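Local structure of 3-hydroxyadipyl-CoA dehydrogenase (Escherichia coli, 3MOG) at residues Arg51-Val56 with Glu64-Thr69; Asp384-Leu389 with Gln449-Glu454; Ala104-Val109 with Thr114-Asn119. The protein catalyses the NAD-dependent oxidation of 3-hydroxyadipyl-CoA to 3-oxoadipyl-CoA in phenylacetate degradation and works as a homotrimer. All coordinates share one frame; numbering follows the deposited sequence.

Contact 1: Arg51-Val56 with Glu64-Thr69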
# COMPACT_ATOMS: atom_id res chain seq x y z
N ARG C 51 -7.03 -47.30 -1.93
CA ARG C 51 -7.65 -46.52 -3.00
C ARG C 51 -7.58 -47.22 -4.35
O ARG C 51 -8.56 -47.24 -5.10
CB ARG C 51 -7.05 -45.11 -3.08
CG ARG C 51 -7.33 -44.25 -1.86
CD ARG C 51 -6.98 -42.80 -2.08
NE ARG C 51 -5.63 -42.60 -2.62
CZ ARG C 51 -4.55 -42.36 -1.88
NH1 ARG C 51 -4.63 -42.31 -0.55
NH2 ARG C 51 -3.37 -42.17 -2.47
N LEU C 52 -6.42 -47.81 -4.66
CA LEU C 52 -6.24 -48.56 -5.91
C LEU C 52 -7.05 -49.85 -5.97
O LEU C 52 -7.54 -50.23 -7.05
CB LEU C 52 -4.76 -48.87 -6.15
CG LEU C 52 -3.81 -47.72 -6.45
CD1 LEU C 52 -2.45 -48.30 -6.60
CD2 LEU C 52 -4.19 -46.93 -7.70
N ASN C 53 -7.18 -50.53 -4.83
CA ASN C 53 -7.95 -51.77 -4.75
C ASN C 53 -9.44 -51.56 -4.96
O ASN C 53 -10.11 -52.41 -5.57
CB ASN C 53 -7.68 -52.52 -3.45
CG ASN C 53 -6.51 -53.48 -3.57
OD1 ASN C 53 -5.46 -53.28 -2.96
ND2 ASN C 53 -6.68 -54.53 -4.38
N SER C 54 -9.94 -50.42 -4.49
CA SER C 54 -11.34 -50.06 -4.72
C SER C 54 -11.60 -49.69 -6.18
O SER C 54 -12.72 -49.88 -6.68
CB SER C 54 -11.81 -48.96 -3.76
OG SER C 54 -11.51 -47.68 -4.28
N ARG C 55 -10.59 -49.17 -6.88
CA ARG C 55 -10.69 -48.91 -8.33
C ARG C 55 -10.77 -50.19 -9.17
O ARG C 55 -11.44 -50.22 -10.20
CB ARG C 55 -9.56 -48.00 -8.83
CG ARG C 55 -9.55 -46.62 -8.18
CD ARG C 55 -9.06 -45.53 -9.12
NE ARG C 55 -7.64 -45.61 -9.43
CZ ARG C 55 -7.15 -45.77 -10.67
NH1 ARG C 55 -7.97 -45.87 -11.70
NH2 ARG C 55 -5.84 -45.82 -10.87
N VAL C 56 -10.09 -51.25 -8.71
CA VAL C 56 -10.18 -52.58 -9.33
C VAL C 56 -11.55 -53.21 -9.13
O VAL C 56 -12.11 -53.82 -10.06
CB VAL C 56 -9.05 -53.52 -8.83
CG1 VAL C 56 -9.10 -54.87 -9.54
CG2 VAL C 56 -7.71 -52.89 -9.06
N GLU C 64 -3.77 -56.39 -12.67
CA GLU C 64 -2.33 -56.39 -12.98
C GLU C 64 -1.66 -55.06 -12.66
O GLU C 64 -0.65 -55.01 -11.95
CB GLU C 64 -2.08 -56.71 -14.45
CG GLU C 64 -0.60 -56.58 -14.82
CD GLU C 64 -0.32 -56.74 -16.29
OE1 GLU C 64 -0.95 -57.62 -16.91
OE2 GLU C 64 0.55 -56.02 -16.83
N THR C 65 -2.23 -53.98 -13.18
CA THR C 65 -1.63 -52.66 -13.06
C THR C 65 -1.69 -52.22 -11.60
O THR C 65 -0.75 -51.63 -11.10
CB THR C 65 -2.28 -51.66 -14.04
OG1 THR C 65 -2.02 -52.12 -15.38
CG2 THR C 65 -1.71 -50.25 -13.89
N CYS C 66 -2.78 -52.59 -10.93
CA CYS C 66 -2.86 -52.41 -9.49
C CYS C 66 -1.70 -53.06 -8.75
O CYS C 66 -0.99 -52.39 -7.99
CB CYS C 66 -4.17 -52.97 -8.94
SG CYS C 66 -4.38 -52.61 -7.19
N GLU C 67 -1.48 -54.35 -9.00
CA GLU C 67 -0.46 -55.08 -8.25
C GLU C 67 0.96 -54.64 -8.61
O GLU C 67 1.82 -54.55 -7.73
CB GLU C 67 -0.62 -56.60 -8.39
CG GLU C 67 0.09 -57.40 -7.27
CD GLU C 67 -0.04 -56.74 -5.88
OE1 GLU C 67 -1.16 -56.72 -5.31
OE2 GLU C 67 0.99 -56.25 -5.36
N ARG C 68 1.18 -54.33 -9.89
CA ARG C 68 2.49 -53.82 -10.33
C ARG C 68 2.81 -52.43 -9.77
O ARG C 68 3.97 -52.13 -9.46
CB ARG C 68 2.59 -53.81 -11.86
CG ARG C 68 2.68 -55.17 -12.50
CD ARG C 68 3.75 -55.10 -13.56
NE ARG C 68 3.26 -55.53 -14.86
CZ ARG C 68 3.98 -55.51 -15.97
NH1 ARG C 68 5.24 -55.07 -15.95
NH2 ARG C 68 3.44 -55.92 -17.11
N THR C 69 1.78 -51.59 -9.65
CA THR C 69 1.90 -50.28 -8.99
C THR C 69 2.34 -50.41 -7.54
O THR C 69 3.33 -49.78 -7.14
CB THR C 69 0.58 -49.49 -9.06
OG1 THR C 69 0.19 -49.33 -10.43
CG2 THR C 69 0.72 -48.09 -8.41
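V56 and L52 of helix 38-57 pack on C66 of helix 63-71, and together the helices form the antiparallel hairpin that projects from the NAD-binding domain of 3-hydroxyacyl-CoA dehydrogenases. The short axes run at 169° to each other and are 9.8 Å apart at closest, and no hydrogen bond links the two segments. The grip is therefore apolar, and C66, which buries more area here than any other residue, is its centre. V56 CG2 reaches C66 CB at 3.5 Å, and the same methyl also touches the sulfur. C66 SG lies anti to the backbone N (chi1 -174°), which carries it across to L52, where CB meets SG at 3.9 Å. Three residues on from C66, T69 meets L52 from the other helix, the two side chains crossing at about a right angle, with L52 CD1 3.7 Å from T69 CG2. L61 in the connecting loop touches both L52 and C66, and helix 15-26 also packs here, E22 on L52 and A25 and S26 on T69. A serine at T69 would lack the CG2 methyl, which would probably leave L52 CD1 without its partner and open a small gap between the helices.

The exposed side is looser and polar. E64 and R68 take no part in the interhelical packing; they pair with each other along their own helix by a salt bridge, R68 NH2 to E64 OE2 at 2.9 Å, the oxygen being met from above the carboxylate plane. T69, by contrast, is buried, and its polar half is satisfied within its own helix: OG1 donates to T65 O at 2.6 Å, while T69 N reaches the same oxygen from the opposite face of the carbonyl plane.

Contact 2: Asp384-Leu389 with Gln449-Glu454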
# COMPACT_ATOMS: atom_id res chain seq x y z
N ASP C 384 -28.25 -2.29 -6.37
CA ASP C 384 -27.78 -1.56 -7.54
C ASP C 384 -26.27 -1.31 -7.42
O ASP C 384 -25.80 -0.22 -7.09
CB ASP C 384 -28.58 -0.25 -7.68
CG ASP C 384 -28.45 0.39 -9.05
OD1 ASP C 384 -27.89 -0.22 -9.98
OD2 ASP C 384 -28.92 1.53 -9.21
N TYR C 385 -25.52 -2.37 -7.70
CA TYR C 385 -24.10 -2.47 -7.45
C TYR C 385 -23.34 -2.41 -8.79
O TYR C 385 -23.61 -3.23 -9.68
CB TYR C 385 -23.87 -3.82 -6.78
CG TYR C 385 -22.49 -4.12 -6.25
CD1 TYR C 385 -21.89 -3.32 -5.27
CD2 TYR C 385 -21.82 -5.27 -6.68
CE1 TYR C 385 -20.64 -3.63 -4.76
CE2 TYR C 385 -20.56 -5.60 -6.17
CZ TYR C 385 -19.98 -4.77 -5.21
OH TYR C 385 -18.74 -5.09 -4.71
N PRO C 386 -22.42 -1.44 -8.93
CA PRO C 386 -21.63 -1.24 -10.14
C PRO C 386 -21.00 -2.53 -10.66
O PRO C 386 -20.35 -3.25 -9.90
CB PRO C 386 -20.55 -0.26 -9.68
CG PRO C 386 -21.20 0.55 -8.64
CD PRO C 386 -22.12 -0.42 -7.91
N GLY C 387 -21.25 -2.85 -11.93
CA GLY C 387 -20.67 -4.05 -12.52
C GLY C 387 -21.33 -5.34 -12.07
O GLY C 387 -21.03 -6.41 -12.62
N MET C 388 -22.22 -5.23 -11.09
CA MET C 388 -22.96 -6.36 -10.51
C MET C 388 -22.03 -7.49 -10.04
O MET C 388 -21.11 -7.23 -9.26
CB MET C 388 -24.09 -6.83 -11.44
CG MET C 388 -25.07 -5.71 -11.84
SD MET C 388 -26.19 -5.25 -10.51
CE MET C 388 -27.52 -6.33 -10.97
N LEU C 389 -22.24 -8.71 -10.53
CA LEU C 389 -21.56 -9.87 -9.94
C LEU C 389 -20.72 -10.66 -10.93
O LEU C 389 -19.50 -10.77 -10.78
CB LEU C 389 -22.56 -10.81 -9.25
CG LEU C 389 -23.33 -10.26 -8.05
CD1 LEU C 389 -24.27 -11.32 -7.48
CD2 LEU C 389 -22.38 -9.73 -6.95
N GLN C 449 -13.39 1.62 -12.02
CA GLN C 449 -12.24 2.41 -11.58
C GLN C 449 -12.65 3.85 -11.28
O GLN C 449 -12.26 4.41 -10.27
CB GLN C 449 -11.12 2.39 -12.63
CG GLN C 449 -9.88 3.24 -12.30
CD GLN C 449 -8.98 3.48 -13.51
OE1 GLN C 449 -7.75 3.60 -13.37
NE2 GLN C 449 -9.58 3.53 -14.70
N HIS C 450 -13.44 4.43 -12.17
CA HIS C 450 -14.00 5.76 -11.92
C HIS C 450 -14.93 5.78 -10.69
O HIS C 450 -14.76 6.63 -9.82
CB HIS C 450 -14.72 6.31 -13.15
CG HIS C 450 -15.34 7.65 -12.91
ND1 HIS C 450 -14.60 8.82 -12.88
CD2 HIS C 450 -16.61 8.01 -12.64
CE1 HIS C 450 -15.40 9.83 -12.62
NE2 HIS C 450 -16.62 9.37 -12.46
N HIS C 451 -15.88 4.85 -10.61
CA HIS C 451 -16.83 4.84 -9.51
C HIS C 451 -16.15 4.73 -8.14
O HIS C 451 -16.45 5.50 -7.23
CB HIS C 451 -17.84 3.70 -9.65
CG HIS C 451 -18.92 3.75 -8.62
ND1 HIS C 451 -20.10 4.42 -8.82
CD2 HIS C 451 -18.98 3.25 -7.36
CE1 HIS C 451 -20.85 4.33 -7.74
NE2 HIS C 451 -20.19 3.62 -6.84
N TYR C 452 -15.24 3.76 -8.02
CA TYR C 452 -14.57 3.49 -6.75
C TYR C 452 -13.30 4.31 -6.52
O TYR C 452 -12.89 4.46 -5.38
CB TYR C 452 -14.26 2.01 -6.62
CG TYR C 452 -15.50 1.19 -6.48
CD1 TYR C 452 -16.23 1.20 -5.29
CD2 TYR C 452 -15.98 0.42 -7.55
CE1 TYR C 452 -17.39 0.48 -5.16
CE2 TYR C 452 -17.13 -0.31 -7.44
CZ TYR C 452 -17.84 -0.28 -6.25
OH TYR C 452 -18.98 -1.03 -6.12
N GLY C 453 -12.68 4.82 -7.59
CA GLY C 453 -11.41 5.58 -7.49
C GLY C 453 -10.29 4.72 -6.93
O GLY C 453 -9.39 5.22 -6.25
N GLU C 454 -10.36 3.43 -7.20
CA GLU C 454 -9.41 2.47 -6.68
C GLU C 454 -8.50 1.98 -7.78
O GLU C 454 -8.96 1.64 -8.87
CB GLU C 454 -10.13 1.27 -6.06
CG GLU C 454 -10.81 1.58 -4.73
CD GLU C 454 -11.65 0.42 -4.24
OE1 GLU C 454 -11.17 -0.74 -4.27
OE2 GLU C 454 -12.80 0.66 -3.83
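P386 and H451 bring the two backbones nearest, their CA atoms 7.8 Å apart. Y385 to M388 form a type II beta turn closed by M388 N to Y385 O at 2.8 Å, with P386 and G387 at its corners; G387 takes the positive phi (75°) that this turn requires at its third position. On the other segment, G453 has positive phi and leaves helical geometry, although its N still bonds Q449 O.

P386 CG sits over the centre of one face of the H451 imidazole, 3.7 Å from the ring centroid and 10° off its normal, which makes a CH-pi contact. H451 in turn sets its CD2 3.7 Å above the plane of the Y452 ring, over its centre, with the two ring planes steeply inclined. P386 also meets the phenol directly, CB to Y452 CE2 at 4.1 Å. With CG anti to the backbone N (chi1 -174°), H451 extends toward the turn. Y452 sets its hydroxyl in the corner between the Y385 and P386 rings: OH lies 3.4 Å from Y385 CE1 and 3.7 Å from P386 CD, and the side chains of Y385 and Y452 cross at about a right angle.

The polar ends are satisfied by other residues. R392 NH1 bonds both Y452 OH and P386 O, tying helix to turn through one group, and H451 NE2 bonds S461 OG of the second subunit, so the same imidazole serves both the fold and the trimer. The turn leads from strand 378-381, an outermost strand of the second, reduced Rossmann-type sheet, into helix 390-406 of the C-terminal 3-hydroxyacyl-CoA dehydrogenase domain, while R204 of helix 196-207 touches Y385 and lies in cation-pi contact with Y452.

Contact 3: Ala104-Val109 with Thr114-Asn119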
# COMPACT_ATOMS: atom_id res chain seq x y z
N ALA C 104 19.79 -28.93 0.41
CA ALA C 104 21.23 -28.97 0.67
C ALA C 104 21.70 -30.41 0.89
O ALA C 104 22.71 -30.84 0.32
CB ALA C 104 21.57 -28.10 1.88
N GLN C 105 20.94 -31.16 1.68
CA GLN C 105 21.24 -32.57 1.92
C GLN C 105 21.13 -33.44 0.65
O GLN C 105 21.94 -34.34 0.45
CB GLN C 105 20.34 -33.12 3.03
CG GLN C 105 20.96 -34.29 3.79
CD GLN C 105 20.15 -34.72 5.01
OE1 GLN C 105 20.59 -35.59 5.77
NE2 GLN C 105 18.98 -34.12 5.20
N LEU C 106 20.15 -33.15 -0.21
CA LEU C 106 19.96 -33.90 -1.46
C LEU C 106 21.01 -33.55 -2.51
O LEU C 106 21.23 -34.31 -3.45
CB LEU C 106 18.57 -33.66 -2.05
CG LEU C 106 17.32 -34.06 -1.27
CD1 LEU C 106 16.14 -33.35 -1.89
CD2 LEU C 106 17.10 -35.57 -1.30
N ALA C 107 21.63 -32.38 -2.37
CA ALA C 107 22.71 -31.99 -3.28
C ALA C 107 23.95 -32.89 -3.16
O ALA C 107 24.58 -33.22 -4.18
CB ALA C 107 23.08 -30.52 -3.09
N GLU C 108 24.28 -33.31 -1.94
CA GLU C 108 25.40 -34.25 -1.71
C GLU C 108 25.06 -35.72 -1.92
O GLU C 108 25.85 -36.45 -2.51
CB GLU C 108 26.07 -34.06 -0.33
CG GLU C 108 25.33 -33.17 0.65
CD GLU C 108 26.24 -32.09 1.19
OE1 GLU C 108 26.97 -31.48 0.38
OE2 GLU C 108 26.24 -31.86 2.42
N VAL C 109 23.88 -36.13 -1.44
CA VAL C 109 23.36 -37.49 -1.60
C VAL C 109 23.25 -37.92 -3.07
O VAL C 109 23.75 -38.98 -3.45
CB VAL C 109 21.99 -37.66 -0.85
CG1 VAL C 109 21.25 -38.91 -1.31
CG2 VAL C 109 22.19 -37.68 0.66
N THR C 114 20.63 -35.24 -11.25
CA THR C 114 19.33 -35.62 -10.70
C THR C 114 18.47 -34.37 -10.54
O THR C 114 18.91 -33.38 -9.95
CB THR C 114 19.49 -36.41 -9.37
OG1 THR C 114 19.72 -37.79 -9.68
CG2 THR C 114 18.25 -36.30 -8.46
N LEU C 115 17.26 -34.42 -11.08
CA LEU C 115 16.31 -33.31 -10.99
C LEU C 115 15.76 -33.24 -9.57
O LEU C 115 15.35 -34.25 -8.99
CB LEU C 115 15.19 -33.49 -12.01
CG LEU C 115 15.59 -33.99 -13.42
CD1 LEU C 115 14.36 -34.24 -14.27
CD2 LEU C 115 16.55 -33.04 -14.13
N LEU C 116 15.79 -32.04 -8.99
CA LEU C 116 15.37 -31.84 -7.62
C LEU C 116 14.18 -30.90 -7.60
O LEU C 116 14.31 -29.71 -7.82
CB LEU C 116 16.51 -31.27 -6.77
CG LEU C 116 17.78 -32.09 -6.54
CD1 LEU C 116 18.74 -31.33 -5.61
CD2 LEU C 116 17.44 -33.46 -5.99
N THR C 117 13.00 -31.44 -7.36
CA THR C 117 11.84 -30.61 -7.48
C THR C 117 11.05 -30.52 -6.20
O THR C 117 11.20 -31.36 -5.30
CB THR C 117 10.92 -31.07 -8.62
OG1 THR C 117 10.38 -32.35 -8.31
CG2 THR C 117 11.70 -31.17 -9.92
N THR C 118 10.22 -29.49 -6.11
CA THR C 118 9.33 -29.33 -4.98
C THR C 118 7.90 -29.10 -5.44
O THR C 118 7.66 -28.48 -6.48
CB THR C 118 9.80 -28.19 -4.03
OG1 THR C 118 8.82 -27.98 -3.01
CG2 THR C 118 10.02 -26.93 -4.79
N ASN C 119 6.96 -29.62 -4.65
CA ASN C 119 5.53 -29.47 -4.90
C ASN C 119 5.01 -28.17 -4.32
O ASN C 119 3.82 -27.90 -4.40
CB ASN C 119 4.75 -30.67 -4.30
CG ASN C 119 3.23 -30.56 -4.50
OD1 ASN C 119 2.74 -30.26 -5.59
ND2 ASN C 119 2.48 -30.79 -3.43
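L106 against L116 is a helix-on-sheet contact inside a beta-alpha-beta unit of the Rossmann-type NAD-binding domain: strand 87-90 leads into helix 96-109, and the chain returns through strand 115-118. The contact is apolar throughout. No hydrogen bond crosses between the segments, only 104 Å² is buried between them, and L116 supplies a little over half.

L106 and L116 mark the nearest approach of the backbones, with CA atoms 8.0 Å apart, and the CB of each points toward the other segment. The touching atoms are few. L116 CD2 comes up to L106 CB at 4.1 Å, and its partner methyl, CD1, approaches the helix backbone at A107 N, 4.5 Å away. The two methyls thus face adjacent residues of the helix, the CD1 approach being a loose one. CD1 stands anti to CA (chi2 -177°), which extends it along the side chain toward A107, whose own methyl points away. The distances describe light rather than close packing, and the interface is completed by other residues: F103 from the same helix and V88 from the neighbouring strand both touch L116, while L82 touches L106.

On the sheet side, L115 and T117 make backbone hydrogen bonds with V88, and L116 bonds to R137 and A139, which places strand 115-118 between strands 87-90 and 138-143. Helix 96-109 covers the L116 side of the sheet; L115 and T117 instead meet L169 of helix 163-175.

How the contacts relate
Contacts 1 and 3 both belong to the NAD-binding domain, with centres 30 Å apart and nearest atoms about 13 Å apart. Contact 3 lies within the sheet-and-helix core, whereas contact 1 holds together the hairpin inserted between strands 31-34 and 73-76 of the same sheet. The Rossmann-type glycine pattern after strand 8-11 probably marks the NAD site in this domain, and none of the contacts is known to line it. Contact 2 belongs to the C-terminal part, across the chain's centre: its centre is 53 Å from that of contact 1 and 48 Å from that of contact 3. It is also the one reached by neighbouring subunits. None touches another; in chain order they run contact 1, contact 3, contact 2.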